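Local coordinates for Rv3651-like N-terminal domain-containing protein (Mycobacterium tuberculosis, PDB 4Q6U) that is a triple sensor-domain protein that probably takes part in signal sensing, although the structure alone does not show what it senses, at the interface of chains A and B. Numbering follows the deposited sequence. Chains: chain A/B, Uncharacterized protein.

Contact 1 and contact 2 lie about 13 Å apart, measured between the centres of their C-alpha atoms, and share B:Ile232. Helix 228-235 of chain B runs through both: its first residue, B:Leu228, is the core of contact 2, while its last turn, B:Leu236 and B:Gln238 form chain B's side of contact 1. On chain A, contact 1 uses strands 309-320 and 325-333 and loop residues; contact 2 uses helix 157-165 of the middle domain with A:Leu153, A:Leu245 and A:Leu321. The interface is two-fold symmetric, so each contact recurs with the chains exchanged. The structure alone does not show whether this pairing is the biological dimer.

Contact 1: the interface of chains A and B. Residues chain A 236, 295, 317, 319, 329; chain B 232, 235-236, 238.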
# COMPACT_ATOMS: atom_id res chain seq x y z
N LEU A 236 7.39 11.21 -8.54
CA LEU A 236 7.34 11.42 -9.99
C LEU A 236 6.55 12.68 -10.36
O LEU A 236 6.36 12.98 -11.55
CB LEU A 236 6.73 10.20 -10.68
CG LEU A 236 7.71 9.05 -10.94
CD1 LEU A 236 7.00 7.74 -11.27
CD2 LEU A 236 8.69 9.43 -12.07
N SER A 295 2.90 3.93 -23.78
CA SER A 295 3.00 5.38 -23.65
C SER A 295 2.79 6.07 -24.98
O SER A 295 3.40 5.70 -25.98
CB SER A 295 4.37 5.77 -23.07
OG SER A 295 4.65 7.15 -23.23
N ASN A 317 -0.67 6.60 -20.56
CA ASN A 317 -0.26 5.23 -20.30
C ASN A 317 -1.47 4.40 -19.92
O ASN A 317 -2.39 4.89 -19.26
CB ASN A 317 0.78 5.16 -19.18
CG ASN A 317 2.15 5.62 -19.64
OD1 ASN A 317 2.96 4.82 -20.11
ND2 ASN A 317 2.42 6.90 -19.49
N ILE A 319 -3.29 1.70 -17.68
CA ILE A 319 -3.24 1.12 -16.34
C ILE A 319 -4.21 -0.04 -16.24
O ILE A 319 -5.38 0.09 -16.62
CB ILE A 319 -3.59 2.15 -15.25
CG1 ILE A 319 -2.77 3.43 -15.43
CG2 ILE A 319 -3.39 1.57 -13.86
CD1 ILE A 319 -1.28 3.23 -15.44
N LEU A 329 -3.78 6.57 -17.54
CA LEU A 329 -3.08 7.57 -16.75
C LEU A 329 -2.68 8.71 -17.69
O LEU A 329 -1.91 8.48 -18.63
CB LEU A 329 -1.83 6.97 -16.10
CG LEU A 329 -0.89 8.01 -15.49
CD1 LEU A 329 -1.51 8.59 -14.24
CD2 LEU A 329 0.49 7.40 -15.21
N ILE B 232 -0.48 1.55 -11.10
CA ILE B 232 -0.11 2.75 -11.84
C ILE B 232 1.40 2.70 -12.18
O ILE B 232 1.80 2.94 -13.31
CB ILE B 232 -0.47 4.02 -11.02
CG1 ILE B 232 -2.01 4.12 -10.86
CG2 ILE B 232 0.05 5.28 -11.70
CD1 ILE B 232 -2.44 5.22 -9.93
N GLY B 235 2.09 0.40 -14.92
CA GLY B 235 1.62 0.97 -16.17
C GLY B 235 2.59 1.97 -16.77
O GLY B 235 2.53 2.23 -17.97
N LEU B 236 3.46 2.54 -15.95
CA LEU B 236 4.45 3.52 -16.42
C LEU B 236 5.69 2.86 -17.03
O LEU B 236 6.59 3.55 -17.55
CB LEU B 236 4.88 4.44 -15.27
CG LEU B 236 3.88 5.53 -14.87
CD1 LEU B 236 4.27 6.14 -13.54
CD2 LEU B 236 3.82 6.60 -15.98
N GLN B 238 8.17 1.03 -19.62
CA GLN B 238 8.39 1.41 -21.01
C GLN B 238 9.47 0.52 -21.60
O GLN B 238 10.51 0.32 -20.97
CB GLN B 238 8.78 2.88 -21.11
CG GLN B 238 9.17 3.33 -22.50
CD GLN B 238 7.99 3.87 -23.28
OE1 GLN B 238 7.07 4.45 -22.69
NE2 GLN B 238 7.98 3.66 -24.59
O HOH W 1 5.77 4.10 -26.06
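The last turn of helix 228-235 of chain B and the residue after it, B:Leu236, press on the neighbouring strands 309-320 and 325-333 of chain A. B:Leu236 is the main wedge. Its CD2 methyl meets CD2 of A:Leu329 at 3.5 Å, the two side chains crossing at about a right angle, and the same methyl lies 3.8 Å from the amide nitrogen ND2 of A:Asn317. The other branch, CD1, points to its counterpart in chain A: B:Leu236 and A:Leu236 meet end on, 3.9 Å between their CD1 atoms. Both leucines keep CG anti to the carbonyl carbon (chi1 -76° in B:Leu236), and the like conformers place equivalent methyls opposite each other, in keeping with the two-fold relation. A:Ile319 packs against the helix backbone instead, its CD1 end 3.7 Å from CA of B:Gly235; the glycine, with no side chain, may ease this approach. CD1 also approaches the carbonyl oxygen of B:Ile232, and the CG2 branch rests near CA of that residue. The side-chain oxygen OD1 of A:Asn317 stands 3.4 Å from the carbonyl oxygen of B:Gly235, as modelled two oxygens facing each other rather than a donor and an acceptor. At the rim the link is through water: NE2 of B:Gln238 lies 2.7 Å from water 1 in a fairly straight bond (164° at the hydrogen). The same water is 2.9 Å from the carbonyl oxygen of A:Ser295. The bend of the glutamine chain at chi2, 91°, turns its amide toward that serine. The residues fall within the Rv3651-like C-terminal domain; strands 309-320 and 325-333, with loop residues A:Leu236 and A:Ser295, meet the partner's helix end and the loop after it.

Contact 2: the interface of chains A and B. Residues chain A 153, 157-158, 161, 245, 321; chain B 226, 228, 232.
The start of helix 228-235 of chain B, with B:Asp226 in the loop before it, meets helix 157-165 and the loop at A:Leu153 on chain A, flanked by strand 242-247 and the loop at A:Leu321. B:Leu228 is the plug and buries 87 Å² against the partner. Its CG is anti to the backbone N (chi1 176°), which carries the two methyls in among the side chains of chain A. CD2 is ringed by carbon: CD1 of A:Leu161 comes in at 3.7 Å, its side chain at about a right angle, and CD2 of A:Leu153 touches at 3.9 Å, also crosswise. The aliphatic CG of A:Glu157 also lies against this methyl, while the extended chain beyond it bears the carboxylate onward. CD1, the other branch, packs 3.8 Å from CD2 of A:Leu321, the two leucines running parallel. Alongside the stem of the plug, A:Thr158 runs antiparallel to the leucine, its hydroxyl OG1 3.4 Å from CB of B:Leu228. That hydroxyl also holds water 2 at 2.6 Å, and the backbone N of A:Thr158, in the first turn of its helix, donates to the same water at 2.9 Å. Water 2 relays to the carboxylate oxygen OD1 of B:Asp226, although this aspartate is poorly ordered and the bridge is therefore less certain. B:Ile232, one turn along, turns its CD1 toward CD1 of A:Leu245 at a looser 4.3 Å. The site seats one chain's leucine between the middle and C-terminal domains of the other, and could thereby steady their relative placement if the dimer forms in solution.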
# COMPACT_ATOMS: atom_id res chain seq x y z
N LEU A 153 -4.63 8.06 -1.65
CA LEU A 153 -5.20 6.78 -2.09
C LEU A 153 -5.84 6.03 -0.93
O LEU A 153 -5.42 6.16 0.22
CB LEU A 153 -4.12 5.90 -2.73
CG LEU A 153 -3.37 6.51 -3.92
CD1 LEU A 153 -2.34 5.53 -4.48
CD2 LEU A 153 -4.34 6.90 -4.99
N GLU A 157 -10.10 1.48 -3.59
CA GLU A 157 -10.33 2.55 -4.56
C GLU A 157 -10.18 2.00 -5.99
O GLU A 157 -10.80 2.48 -6.93
CB GLU A 157 -9.37 3.72 -4.30
CG GLU A 157 -9.56 4.91 -5.24
CD GLU A 157 -8.99 6.21 -4.68
OE1 GLU A 157 -9.32 7.29 -5.21
OE2 GLU A 157 -8.20 6.15 -3.72
N THR A 158 -9.34 0.98 -6.14
CA THR A 158 -9.20 0.28 -7.42
C THR A 158 -10.55 -0.22 -7.93
O THR A 158 -10.87 -0.07 -9.11
CB THR A 158 -8.21 -0.90 -7.29
OG1 THR A 158 -6.91 -0.39 -6.95
CG2 THR A 158 -8.11 -1.65 -8.61
N LEU A 161 -12.74 2.63 -9.07
CA LEU A 161 -12.35 3.05 -10.41
C LEU A 161 -12.80 2.03 -11.47
O LEU A 161 -13.23 2.41 -12.56
CB LEU A 161 -10.83 3.28 -10.49
CG LEU A 161 -10.41 4.48 -9.63
CD1 LEU A 161 -8.91 4.44 -9.39
CD2 LEU A 161 -10.81 5.78 -10.31
N LEU A 245 -6.29 9.98 -13.61
CA LEU A 245 -6.78 8.77 -14.24
C LEU A 245 -8.02 9.14 -15.04
O LEU A 245 -8.87 9.88 -14.54
CB LEU A 245 -7.12 7.69 -13.22
CG LEU A 245 -5.93 7.23 -12.36
CD1 LEU A 245 -6.37 6.25 -11.27
CD2 LEU A 245 -4.86 6.60 -13.25
N LEU A 321 -6.44 -2.09 -13.92
CA LEU A 321 -7.03 -2.00 -12.58
C LEU A 321 -7.42 -3.37 -12.05
O LEU A 321 -7.20 -3.68 -10.89
CB LEU A 321 -8.27 -1.08 -12.59
CG LEU A 321 -8.09 0.37 -13.03
CD1 LEU A 321 -9.45 1.03 -13.32
CD2 LEU A 321 -7.30 1.15 -11.98
N ASP B 226 -4.39 -5.26 -2.63
CA ASP B 226 -5.01 -3.98 -2.97
C ASP B 226 -3.95 -2.87 -3.02
O ASP B 226 -3.52 -2.38 -1.98
CB ASP B 226 -6.12 -3.66 -1.96
CG ASP B 226 -6.85 -2.36 -2.27
OD1 ASP B 226 -7.21 -2.12 -3.45
OD2 ASP B 226 -7.06 -1.58 -1.33
N LEU B 228 -3.33 0.22 -5.71
CA LEU B 228 -3.57 1.04 -6.89
C LEU B 228 -2.26 1.70 -7.36
O LEU B 228 -1.97 1.75 -8.56
CB LEU B 228 -4.64 2.10 -6.56
CG LEU B 228 -5.03 3.18 -7.58
CD1 LEU B 228 -5.50 2.56 -8.89
CD2 LEU B 228 -6.15 4.01 -6.97
N ILE B 232 -0.48 1.55 -11.10
CA ILE B 232 -0.11 2.75 -11.84
C ILE B 232 1.40 2.70 -12.18
O ILE B 232 1.80 2.94 -13.31
CB ILE B 232 -0.47 4.02 -11.02
CG1 ILE B 232 -2.01 4.12 -10.86
CG2 ILE B 232 0.05 5.28 -11.70
CD1 ILE B 232 -2.44 5.22 -9.93
O HOH W 2 -7.18 0.19 -4.42